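Shikimate dehydrogenase (Listeria monocytogenes, PDB 3TNL) probably catalyses the reversible NADPH-linked reduction of 3-dehydroshikimate to shikimate on the chorismate pathway, and binds NAD in this structure. Local coordinates at residues N57-K62 against K303-D308; S112-L117 against A173-V178; A165-C170 against E195-K200; M288-G293 against D308-I313. All coordinates share one frame; numbering follows the deposited sequence. Where two conformers were deposited one is given.

Overall arrangement
Contact 3 is wholly buried and contact 4 is buried apart from Lys311, while contacts 1 and 2 are partly buried. Contacts 1 and 4 touch one another: contact 1 packs the lead-in to helix 307-313 (Met305, Pro306) on helix 52-63, and contact 4 packs the helix itself on helix 286-301. Contacts 2 and 3 use successive parts of helix 164-175, and Lys200 of contact 3 reaches the carbonyl of Leu117 in contact 2. Apolar carbon contacts dominate contacts 1, 2 and 4; contact 3 adds a water between two threonines. NAD ties contacts 3 and 4 together, with its diphosphate at one and its nicotinamide touching both.

Contact 1: residues N57-K62 against K303-D308; sequences NEAFAK and KEMPVD
A proline that is both the centre of an inverse gamma turn and the N-cap residue of helix 307-313 provides much of the surface that meets helix 52-63. Pro306 turns its ring toward that helix, and two of its ring carbons find separate partners one helical turn apart. Pro306 CD faces the methyl of Ala59 (CB to CD 4.4 Å), while Pro306 CG lies alongside the aliphatic stem of Lys62, 4.3 Å from Lys62 CG.

Lys62 places CG anti to its backbone N (chi1 -180°) and then turns at chi2, so the stem passes the proline while the ammonium end leads away. Met305 completes the group. Its chain runs extended to SD and folds at the last torsion (chi3 -66°), which brings the terminal methyl back toward the helix, with CE 4.3 Å from Ala59 CB. Phe297 of helix 286-301 packs on both Ala59 and Met305, and Met55 and His56 also touch Met305.

On the same helix, Glu58 OE1 takes hydrogen bonds from the backbone N atoms of Thr30 and Glu31 of the second subunit. Helix 52-63 belongs to the substrate-binding domain and begins at the shikimate-binding Ser52; the lead-in to the C-terminal helix packs on it.

Methyl, methylene and ring carbons thus make a loose van der Waals contact, apolar at Ala59 and Met305 and open to water at Lys62, with no directed bond.

Contact 2: residues S112-L117 against A173-V178; sequences SPAAEL and AALDGV
Leu175 is the residue through which this part of helix 164-175 touches Ala114 and Leu117. Just before it, Ala173 faces Met142 of helix 137-147, and Ala174 packs on Ile201 of helix 191-204. Leu175 itself turns the other way, and its forked end divides between two partners. CD1 rests against the methyl of Ala114, 3.9 Å from its CB, and CD2 meets Leu117 CD2 at 4.1 Å. The two leucines cross obliquely; Leu117 brings its fork across by setting CG anti to its backbone N (chi1 -174°).

Asp176 turns back along its own helix, where OD1 bonds to NE2 of Gln172. Gly177 then adopts positive phi (108°), forming a Schellman motif: Val178 N bonds to Ala173 O at 3.0 Å and Gly177 N to Ala174 O at 3.3 Å. Val178 leaves the helix to pack on Met142 and Ile152.

Across the contact, Ser112 is the N-cap of helix 113-118, its OG accepting from Ala115 N at 3.1 Å. Here the C-terminal turn of the helix that follows the glycine-rich loop of a Rossmann fold abuts a short, capped helix of the substrate-binding domain.

Contact 3: residues A165-C170 against E195-K200; sequences AATAIC and EKTVEK. With NAD (nicotinamide-adenine-dinucleotide), chain H.
Two residues before Thr167, which meets Thr197 across the helix pair, Ala165 lies by the nicotinamide ring of NAD at the start of helix 164-175. The methyl of Ala165 sits off the plane of that ring, just outside its C6N corner, with CB 3.8 Å from C6N.

Between the helices the two threonines cross at a slant. A chi1 of -58° puts OG1 of Thr167 beside the backbone N and swings CG2 anti to it, so that this methyl points at Thr197 OG1, 3.7 Å from CG2. The methyl of Thr197 faces Cys170, with CG2 4.0 Å from Cys170 CB, and Ile183 of strand 180-185 touches both residues from the sheet. The hydroxyls of Thr167 and Thr197 are 4.1 Å apart, OG1 to OG1, and a water spans the gap: it donates to Thr167 OG1 at 2.8 Å and is 2.7 Å from Thr197 OG1. Each hydroxyl is also bonded to a carbonyl one turn back, Thr167 to Gly163 O and Thr197 to Asn193 O. Asn193 ND2 adds a weak bond to Thr167 OG1.

At the helix start, Ala165 N gives NAD O2N a hydrogen bond of 2.9 Å with an angle of 160° at the hydrogen. Amides of Ala162 and Gly164 also bind NAD, in keeping with a Rossmann glycine-rich loop.

The first turn of the helix thus gives the N-H of Ala165 to a diphosphate oxygen, whose charge the helix end may partly offset, while farther along buried hydroxyls are satisfied by carbonyls and a shared water.

Contact 4: residues M288-G293 against D308-I313; sequences MMLWQG and DYIKEI. With NAD (nicotinamide-adenine-dinucleotide), chain H.
Leu290 spreads its two methyls over Ile310 and Lys311, and this fork makes up nearly the whole contact between helices 286-301 and 307-313. CD2 meets the branch methyl of Ile310, 3.8 Å from CG2, and the two side chains run antiparallel as they pass. CD1 lies over the stem of Lys311, 3.9 Å from CB, with CG and CD of that lysine only a little farther off. Leucine and lysine cross nearly at right angles, and the lysine bends at chi3 (65°), carrying its ammonium end away.

Ile310 CD1 reaches helix 52-63 at Glu58 and Ala59, and Met55 also touches Ile310. Val307 also touches Leu290 as well as Trp291, whose ring has a cation-pi contact with Arg143. On the outer side, Glu312 OE2 forms a salt bridge with Lys28 of the second subunit.

Turned from this interface, Met288 stretches out fully from the backbone (chi1 174°) to the cofactor. Its SD is 3.7 Å from the carboxamide carbon C7N of NAD, and its CE is 3.8 Å from C4N, the hydride-carrying carbon of nicotinamide coenzymes. Met289 meets the same carboxamide through its backbone, with CA 3.4 Å from O7N.

Helix 286-301 is therefore a two-faced element, lining the nicotinamide pocket of this dehydrogenase with one side and packing on the C-terminal helix with another.

Contact 1: residues N57-K62 against K303-D308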
# COMPACT_ATOMS: atom_id res chain seq x y z
N ASN B 57 11.24 0.89 -6.16
CA ASN B 57 10.76 -0.38 -6.71
C ASN B 57 11.84 -1.10 -7.53
O ASN B 57 12.00 -2.30 -7.46
CB ASN B 57 9.46 -0.18 -7.49
CG ASN B 57 8.30 0.07 -6.59
OD1 ASN B 57 8.21 -0.58 -5.56
ND2 ASN B 57 7.43 1.01 -6.94
N GLU B 58 12.60 -0.33 -8.30
CA GLU B 58 13.71 -0.92 -9.07
C GLU B 58 14.76 -1.47 -8.10
O GLU B 58 15.31 -2.55 -8.34
CB GLU B 58 14.32 0.10 -10.03
CG GLU B 58 13.40 0.44 -11.20
CD GLU B 58 13.32 -0.64 -12.27
OE1 GLU B 58 12.36 -0.59 -13.05
OE2 GLU B 58 14.21 -1.50 -12.34
N ALA B 59 15.02 -0.76 -6.99
CA ALA B 59 15.98 -1.23 -6.00
C ALA B 59 15.47 -2.50 -5.32
O ALA B 59 16.22 -3.49 -5.17
CB ALA B 59 16.28 -0.10 -4.93
N PHE B 60 14.20 -2.51 -4.91
CA PHE B 60 13.66 -3.70 -4.26
C PHE B 60 13.77 -4.91 -5.19
O PHE B 60 14.19 -5.99 -4.76
CB PHE B 60 12.20 -3.54 -3.88
CG PHE B 60 11.91 -2.47 -2.88
CD1 PHE B 60 12.69 -2.28 -1.77
CD2 PHE B 60 10.77 -1.70 -3.03
CE1 PHE B 60 12.37 -1.33 -0.83
CE2 PHE B 60 10.41 -0.74 -2.06
CZ PHE B 60 11.25 -0.52 -0.99
N ALA B 61 13.35 -4.73 -6.44
CA ALA B 61 13.37 -5.82 -7.43
C ALA B 61 14.78 -6.33 -7.70
O ALA B 61 14.99 -7.55 -7.75
CB ALA B 61 12.68 -5.39 -8.72
N LYS B 62 15.74 -5.41 -7.84
CA LYS B 62 17.14 -5.77 -8.06
C LYS B 62 17.68 -6.62 -6.92
O LYS B 62 18.35 -7.64 -7.15
CB LYS B 62 17.99 -4.50 -8.20
CG LYS B 62 19.49 -4.74 -8.44
CD LYS B 62 19.72 -5.51 -9.71
CE LYS B 62 21.22 -5.57 -10.05
NZ LYS B 62 21.45 -6.39 -11.27
N LYS B 303 19.47 -2.88 4.26
CA LYS B 303 20.32 -3.32 3.18
C LYS B 303 20.73 -2.06 2.40
O LYS B 303 20.04 -1.07 2.40
CB LYS B 303 19.65 -4.35 2.32
CG LYS B 303 19.31 -5.59 3.16
CD LYS B 303 19.18 -6.82 2.35
CE LYS B 303 18.81 -8.00 3.24
NZ LYS B 303 18.88 -9.30 2.55
N GLU B 304 21.90 -2.13 1.79
CA GLU B 304 22.44 -1.02 1.04
C GLU B 304 21.80 -0.93 -0.34
O GLU B 304 21.77 -1.92 -1.07
CB GLU B 304 23.95 -1.25 0.88
CG GLU B 304 24.70 -0.15 0.18
CD GLU B 304 26.21 -0.35 0.21
OE1 GLU B 304 26.68 -1.45 0.58
OE2 GLU B 304 26.92 0.60 -0.16
N MET B 305 21.32 0.26 -0.73
CA MET B 305 20.76 0.47 -2.08
C MET B 305 21.87 0.48 -3.11
O MET B 305 22.90 1.07 -2.86
CB MET B 305 20.03 1.84 -2.17
CG MET B 305 19.65 2.26 -3.63
SD MET B 305 18.89 3.92 -3.84
CE MET B 305 17.51 3.55 -3.02
N PRO B 306 21.65 -0.15 -4.28
CA PRO B 306 22.66 -0.15 -5.37
C PRO B 306 22.53 1.14 -6.19
O PRO B 306 21.86 1.15 -7.23
CB PRO B 306 22.29 -1.39 -6.18
CG PRO B 306 20.82 -1.53 -5.98
CD PRO B 306 20.52 -1.04 -4.59
N VAL B 307 23.17 2.22 -5.72
CA VAL B 307 23.00 3.55 -6.29
C VAL B 307 23.42 3.68 -7.76
O VAL B 307 22.73 4.33 -8.55
CB VAL B 307 23.70 4.65 -5.40
CG1 VAL B 307 23.75 5.99 -6.15
CG2 VAL B 307 22.99 4.80 -4.04
N ASP B 308 24.55 3.08 -8.11
CA ASP B 308 25.03 3.13 -9.48
C ASP B 308 24.02 2.45 -10.42
O ASP B 308 23.75 2.94 -11.52
CB ASP B 308 26.39 2.45 -9.59
CG ASP B 308 27.46 3.14 -8.74
OD1 ASP B 308 27.25 4.30 -8.33
OD2 ASP B 308 28.51 2.52 -8.49

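Contact 2: residues S112-L117 against A173-V178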
# COMPACT_ATOMS: atom_id res chain seq x y z
N SER B 112 15.08 11.95 14.80
CA SER B 112 16.53 11.97 14.77
C SER B 112 16.97 13.39 15.20
O SER B 112 16.18 14.32 15.19
CB SER B 112 17.05 11.69 13.36
OG SER B 112 16.75 12.78 12.49
N PRO B 113 18.25 13.55 15.56
CA PRO B 113 18.68 14.90 15.94
C PRO B 113 18.46 15.97 14.87
O PRO B 113 18.01 17.06 15.19
CB PRO B 113 20.17 14.72 16.23
CG PRO B 113 20.28 13.31 16.68
CD PRO B 113 19.28 12.54 15.85
N ALA B 114 18.75 15.66 13.62
CA ALA B 114 18.58 16.63 12.55
C ALA B 114 17.12 16.91 12.27
O ALA B 114 16.74 18.05 11.99
CB ALA B 114 19.29 16.15 11.29
N ALA B 115 16.26 15.88 12.33
CA ALA B 115 14.85 16.10 12.11
C ALA B 115 14.30 17.05 13.16
O ALA B 115 13.47 17.93 12.86
CB ALA B 115 14.06 14.80 12.11
N GLU B 116 14.73 16.85 14.40
CA GLU B 116 14.32 17.71 15.51
C GLU B 116 14.78 19.15 15.25
O GLU B 116 13.99 20.08 15.28
CB GLU B 116 14.93 17.18 16.81
CG GLU B 116 14.69 18.05 18.06
CD GLU B 116 13.24 18.09 18.51
OE1 GLU B 116 12.59 17.02 18.56
OE2 GLU B 116 12.76 19.19 18.87
N LEU B 117 16.06 19.32 14.94
CA LEU B 117 16.63 20.67 14.79
C LEU B 117 16.12 21.36 13.53
O LEU B 117 15.79 22.54 13.56
CB LEU B 117 18.16 20.63 14.84
CG LEU B 117 18.90 21.96 14.83
CD1 LEU B 117 18.45 22.87 15.98
CD2 LEU B 117 20.38 21.69 14.90
N ALA B 173 24.82 20.47 7.13
CA ALA B 173 26.20 20.87 6.89
C ALA B 173 26.83 21.31 8.21
O ALA B 173 27.94 20.90 8.53
CB ALA B 173 26.26 22.01 5.86
N ALA B 174 26.10 22.10 9.01
CA ALA B 174 26.59 22.57 10.32
C ALA B 174 26.82 21.40 11.28
O ALA B 174 27.85 21.34 11.96
CB ALA B 174 25.64 23.54 10.93
N LEU B 175 25.85 20.48 11.34
CA LEU B 175 25.98 19.28 12.19
C LEU B 175 27.15 18.41 11.74
O LEU B 175 27.79 17.77 12.57
CB LEU B 175 24.68 18.45 12.17
CG LEU B 175 23.48 19.09 12.86
CD1 LEU B 175 22.22 18.32 12.59
CD2 LEU B 175 23.71 19.27 14.39
N ASP B 176 27.47 18.38 10.44
CA ASP B 176 28.55 17.56 9.90
C ASP B 176 29.93 18.21 9.97
O ASP B 176 30.92 17.61 9.54
CB ASP B 176 28.27 17.23 8.43
CG ASP B 176 27.08 16.28 8.24
OD1 ASP B 176 26.36 15.98 9.22
OD2 ASP B 176 26.88 15.90 7.07
N GLY B 177 30.03 19.44 10.42
CA GLY B 177 31.34 20.05 10.58
C GLY B 177 31.78 21.13 9.62
O GLY B 177 32.94 21.49 9.61
N VAL B 178 30.87 21.62 8.77
CA VAL B 178 31.20 22.79 7.96
C VAL B 178 31.46 23.93 8.97
O VAL B 178 30.70 24.13 9.92
CB VAL B 178 30.08 23.07 6.98
CG1 VAL B 178 30.23 24.45 6.36
CG2 VAL B 178 30.07 21.96 5.92

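Contact 3: residues A165-C170 against E195-K200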
# COMPACT_ATOMS: atom_id res chain seq x y z
N ALA B 165 14.79 22.62 1.11
CA ALA B 165 16.07 22.08 0.73
C ALA B 165 17.22 22.86 1.38
O ALA B 165 18.14 22.26 1.95
CB ALA B 165 16.24 22.07 -0.80
N ALA B 166 17.17 24.18 1.31
CA ALA B 166 18.24 24.98 1.88
C ALA B 166 18.34 24.79 3.37
O ALA B 166 19.45 24.78 3.92
CB ALA B 166 18.05 26.47 1.56
N THR B 167 17.19 24.73 4.03
CA THR B 167 17.18 24.58 5.49
C THR B 167 17.84 23.26 5.92
O THR B 167 18.69 23.23 6.82
CB THR B 167 15.76 24.71 6.07
OG1 THR B 167 15.21 25.99 5.70
CG2 THR B 167 15.80 24.59 7.59
N ALA B 168 17.46 22.18 5.26
CA ALA B 168 18.02 20.88 5.56
C ALA B 168 19.51 20.81 5.26
O ALA B 168 20.27 20.26 6.04
CB ALA B 168 17.26 19.80 4.81
N ILE B 169 19.94 21.41 4.14
CA ILE B 169 21.33 21.41 3.77
C ILE B 169 22.14 22.23 4.76
O ILE B 169 23.22 21.80 5.20
CB ILE B 169 21.53 21.98 2.33
CG1 ILE B 169 21.06 20.97 1.29
CG2 ILE B 169 23.03 22.33 2.05
CD1 ILE B 169 20.84 21.57 -0.10
N CYS B 170 21.64 23.41 5.12
CA CYS B 170 22.40 24.26 6.06
C CYS B 170 22.58 23.60 7.42
O CYS B 170 23.70 23.58 7.95
CB CYS B 170 21.74 25.61 6.26
SG CYS B 170 21.84 26.74 4.86
N GLU B 195 16.39 33.34 9.16
CA GLU B 195 16.83 33.96 10.44
C GLU B 195 16.78 32.89 11.54
O GLU B 195 17.68 32.79 12.37
CB GLU B 195 16.00 35.19 10.78
CG GLU B 195 16.26 36.38 9.87
CD GLU B 195 15.30 37.55 10.13
OE1 GLU B 195 14.08 37.32 10.24
OE2 GLU B 195 15.76 38.72 10.17
N LYS B 196 15.73 32.08 11.53
CA LYS B 196 15.63 30.97 12.50
C LYS B 196 16.76 29.94 12.30
O LYS B 196 17.37 29.47 13.27
CB LYS B 196 14.25 30.30 12.43
CG LYS B 196 13.14 31.11 13.13
CD LYS B 196 11.88 30.25 13.39
CE LYS B 196 11.22 29.73 12.12
NZ LYS B 196 9.96 28.95 12.44
N THR B 197 17.08 29.62 11.04
CA THR B 197 18.15 28.69 10.75
C THR B 197 19.50 29.20 11.30
O THR B 197 20.27 28.44 11.88
CB THR B 197 18.22 28.45 9.27
OG1 THR B 197 16.98 27.83 8.87
CG2 THR B 197 19.42 27.57 8.88
N VAL B 198 19.77 30.48 11.10
CA VAL B 198 20.99 31.09 11.63
C VAL B 198 21.06 30.93 13.15
O VAL B 198 22.11 30.57 13.68
CB VAL B 198 21.07 32.57 11.24
CG1 VAL B 198 22.18 33.30 12.05
CG2 VAL B 198 21.34 32.68 9.72
N GLU B 199 19.95 31.23 13.85
CA GLU B 199 19.88 31.13 15.31
C GLU B 199 20.15 29.69 15.75
O GLU B 199 20.93 29.46 16.68
CB GLU B 199 18.51 31.65 15.76
CG GLU B 199 18.26 31.85 17.23
CD GLU B 199 16.85 32.41 17.47
OE1 GLU B 199 16.53 32.73 18.64
OE2 GLU B 199 16.05 32.53 16.49
N LYS B 200 19.52 28.73 15.08
CA LYS B 200 19.73 27.30 15.39
C LYS B 200 21.18 26.87 15.20
O LYS B 200 21.77 26.20 16.06
CB LYS B 200 18.86 26.42 14.49
CG LYS B 200 17.37 26.47 14.74
CD LYS B 200 16.66 25.68 13.67
CE LYS B 200 15.15 25.67 13.82
NZ LYS B 200 14.53 25.04 12.61
PA NAD H . 10.79 26.09 -1.20
O1A NAD H . 9.49 26.52 -1.87
O2A NAD H . 10.71 25.45 0.18
O5B NAD H . 11.82 27.34 -1.20
C5B NAD H . 12.02 28.21 -2.31
C4B NAD H . 13.30 29.02 -2.11
O4B NAD H . 13.62 29.70 -3.33
C3B NAD H . 13.13 30.14 -1.11
O3B NAD H . 14.42 30.38 -0.48
C2B NAD H . 12.77 31.35 -1.93
O2B NAD H . 13.15 32.58 -1.34
C1B NAD H . 13.58 31.11 -3.19
N9A NAD H . 13.10 31.72 -4.43
C8A NAD H . 12.05 31.28 -5.16
N7A NAD H . 11.94 32.03 -6.28
C5A NAD H . 12.93 32.97 -6.29
C6A NAD H . 13.34 33.99 -7.12
N6A NAD H . 12.71 34.24 -8.27
N1A NAD H . 14.44 34.71 -6.80
C2A NAD H . 15.11 34.48 -5.64
N3A NAD H . 14.76 33.50 -4.78
C4A NAD H . 13.69 32.73 -5.06
O3 NAD H . 11.51 25.11 -2.24
PN NAD H . 12.43 23.84 -1.92
O1N NAD H . 11.61 22.60 -1.64
O2N NAD H . 13.55 24.25 -0.96
O5D NAD H . 13.09 23.51 -3.35
C5D NAD H . 13.97 24.46 -3.94
C4D NAD H . 14.62 23.73 -5.09
O4D NAD H . 15.28 22.55 -4.60
C3D NAD H . 13.59 23.25 -6.11
O3D NAD H . 14.05 23.60 -7.42
C2D NAD H . 13.54 21.75 -5.92
O2D NAD H . 13.15 21.04 -7.12
C1D NAD H . 14.97 21.45 -5.47
N1N NAD H . 15.16 20.22 -4.70
C2N NAD H . 16.03 19.29 -5.15
C3N NAD H . 16.25 18.12 -4.42
C7N NAD H . 17.21 17.07 -4.89
O7N NAD H . 17.04 15.95 -4.41
N7N NAD H . 18.19 17.39 -5.76
C4N NAD H . 15.56 17.92 -3.22
C5N NAD H . 14.67 18.90 -2.78
C6N NAD H . 14.49 20.05 -3.54
O HOH W 1 16.68 28.34 6.25

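Contact 4: residues M288-G293 against D308-I313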
# COMPACT_ATOMS: atom_id res chain seq x y z
N MET B 288 22.24 14.28 -4.89
CA MET B 288 21.44 14.56 -3.73
C MET B 288 20.17 13.70 -3.73
O MET B 288 19.77 13.12 -2.70
CB MET B 288 21.04 16.03 -3.69
CG MET B 288 20.09 16.39 -2.59
SD MET B 288 19.76 18.17 -2.50
CE MET B 288 18.65 18.31 -1.13
N MET B 289 19.54 13.62 -4.90
CA MET B 289 18.31 12.84 -5.05
C MET B 289 18.57 11.36 -4.79
O MET B 289 17.81 10.71 -4.04
CB MET B 289 17.69 13.09 -6.43
CG MET B 289 16.40 12.35 -6.71
SD MET B 289 16.68 10.65 -7.28
CE MET B 289 14.99 10.08 -7.53
N LEU B 290 19.65 10.83 -5.37
CA LEU B 290 19.96 9.42 -5.24
C LEU B 290 20.34 9.04 -3.81
O LEU B 290 19.86 8.03 -3.30
CB LEU B 290 21.09 9.07 -6.18
CG LEU B 290 20.68 9.07 -7.65
CD1 LEU B 290 21.94 9.06 -8.47
CD2 LEU B 290 19.77 7.90 -8.01
N TRP B 291 21.18 9.86 -3.18
CA TRP B 291 21.70 9.52 -1.86
C TRP B 291 20.69 9.73 -0.76
O TRP B 291 20.77 9.06 0.27
CB TRP B 291 23.05 10.18 -1.57
CG TRP B 291 24.13 9.58 -2.43
CD1 TRP B 291 24.69 10.11 -3.56
CD2 TRP B 291 24.74 8.30 -2.24
NE1 TRP B 291 25.62 9.24 -4.08
CE2 TRP B 291 25.67 8.12 -3.29
CE3 TRP B 291 24.59 7.28 -1.29
CZ2 TRP B 291 26.45 6.98 -3.40
CZ3 TRP B 291 25.38 6.15 -1.39
CH2 TRP B 291 26.29 6.00 -2.46
N GLN B 292 19.76 10.64 -0.96
CA GLN B 292 18.70 10.77 0.06
C GLN B 292 17.82 9.49 0.01
O GLN B 292 17.34 8.99 1.03
CB GLN B 292 17.89 12.06 -0.07
CG GLN B 292 16.86 12.13 -1.12
CD GLN B 292 16.13 13.49 -1.08
OE1 GLN B 292 16.63 14.49 -1.58
NE2 GLN B 292 14.96 13.52 -0.47
N GLY B 293 17.59 8.99 -1.20
CA GLY B 293 16.87 7.74 -1.40
C GLY B 293 17.63 6.55 -0.79
O GLY B 293 17.04 5.68 -0.11
N ASP B 308 24.55 3.08 -8.11
CA ASP B 308 25.03 3.13 -9.48
C ASP B 308 24.02 2.45 -10.42
O ASP B 308 23.75 2.94 -11.52
CB ASP B 308 26.39 2.45 -9.59
CG ASP B 308 27.46 3.14 -8.74
OD1 ASP B 308 27.25 4.30 -8.33
OD2 ASP B 308 28.51 2.52 -8.49
N TYR B 309 23.46 1.33 -9.96
CA TYR B 309 22.47 0.60 -10.74
C TYR B 309 21.24 1.49 -10.95
O TYR B 309 20.76 1.61 -12.07
CB TYR B 309 22.10 -0.73 -10.06
CG TYR B 309 20.91 -1.43 -10.68
CD1 TYR B 309 19.62 -1.26 -10.16
CD2 TYR B 309 21.07 -2.26 -11.79
CE1 TYR B 309 18.52 -1.89 -10.72
CE2 TYR B 309 19.97 -2.90 -12.37
CZ TYR B 309 18.70 -2.71 -11.83
OH TYR B 309 17.62 -3.34 -12.39
N ILE B 310 20.76 2.14 -9.88
CA ILE B 310 19.61 3.02 -9.99
C ILE B 310 19.89 4.22 -10.91
O ILE B 310 19.05 4.60 -11.74
CB ILE B 310 19.14 3.50 -8.57
CG1 ILE B 310 18.65 2.29 -7.75
CG2 ILE B 310 18.04 4.57 -8.66
CD1 ILE B 310 17.51 1.45 -8.42
N LYS B 311 21.06 4.82 -10.79
CA LYS B 311 21.40 5.96 -11.64
C LYS B 311 21.32 5.56 -13.10
O LYS B 311 20.83 6.31 -13.93
CB LYS B 311 22.80 6.49 -11.33
CG LYS B 311 23.17 7.73 -12.13
CD LYS B 311 24.46 8.39 -11.64
CE LYS B 311 25.67 7.51 -11.84
NZ LYS B 311 26.93 8.22 -11.43
N GLU B 312 21.81 4.36 -13.42
CA GLU B 312 21.79 3.88 -14.80
C GLU B 312 20.36 3.62 -15.33
O GLU B 312 20.09 3.86 -16.50
CB GLU B 312 22.65 2.62 -14.95
CG GLU B 312 22.71 2.05 -16.38
CD GLU B 312 23.32 3.00 -17.44
OE1 GLU B 312 24.02 3.98 -17.07
OE2 GLU B 312 23.11 2.75 -18.65
N ILE B 313 19.46 3.11 -14.49
CA ILE B 313 18.09 2.86 -14.95
C ILE B 313 17.29 4.15 -15.07
O ILE B 313 16.37 4.22 -15.87
CB ILE B 313 17.35 1.78 -14.11
CG1 ILE B 313 17.18 2.21 -12.66
CG2 ILE B 313 18.07 0.45 -14.19
CD1 ILE B 313 16.12 3.28 -12.45
PA NAD H . 10.79 26.09 -1.20
O1A NAD H . 9.49 26.52 -1.87
O2A NAD H . 10.71 25.45 0.18
O5B NAD H . 11.82 27.34 -1.20
C5B NAD H . 12.02 28.21 -2.31
C4B NAD H . 13.30 29.02 -2.11
O4B NAD H . 13.62 29.70 -3.33
C3B NAD H . 13.13 30.14 -1.11
O3B NAD H . 14.42 30.38 -0.48
C2B NAD H . 12.77 31.35 -1.93
O2B NAD H . 13.15 32.58 -1.34
C1B NAD H . 13.58 31.11 -3.19
N9A NAD H . 13.10 31.72 -4.43
C8A NAD H . 12.05 31.28 -5.16
N7A NAD H . 11.94 32.03 -6.28
C5A NAD H . 12.93 32.97 -6.29
C6A NAD H . 13.34 33.99 -7.12
N6A NAD H . 12.71 34.24 -8.27
N1A NAD H . 14.44 34.71 -6.80
C2A NAD H . 15.11 34.48 -5.64
N3A NAD H . 14.76 33.50 -4.78
C4A NAD H . 13.69 32.73 -5.06
O3 NAD H . 11.51 25.11 -2.24
PN NAD H . 12.43 23.84 -1.92
O1N NAD H . 11.61 22.60 -1.64
O2N NAD H . 13.55 24.25 -0.96
O5D NAD H . 13.09 23.51 -3.35
C5D NAD H . 13.97 24.46 -3.94
C4D NAD H . 14.62 23.73 -5.09
O4D NAD H . 15.28 22.55 -4.60
C3D NAD H . 13.59 23.25 -6.11
O3D NAD H . 14.05 23.60 -7.42
C2D NAD H . 13.54 21.75 -5.92
O2D NAD H . 13.15 21.04 -7.12
C1D NAD H . 14.97 21.45 -5.47
N1N NAD H . 15.16 20.22 -4.70
C2N NAD H . 16.03 19.29 -5.15
C3N NAD H . 16.25 18.12 -4.42
C7N NAD H . 17.21 17.07 -4.89
O7N NAD H . 17.04 15.95 -4.41
N7N NAD H . 18.19 17.39 -5.76
C4N NAD H . 15.56 17.92 -3.22
C5N NAD H . 14.67 18.90 -2.78
C6N NAD H . 14.49 20.05 -3.54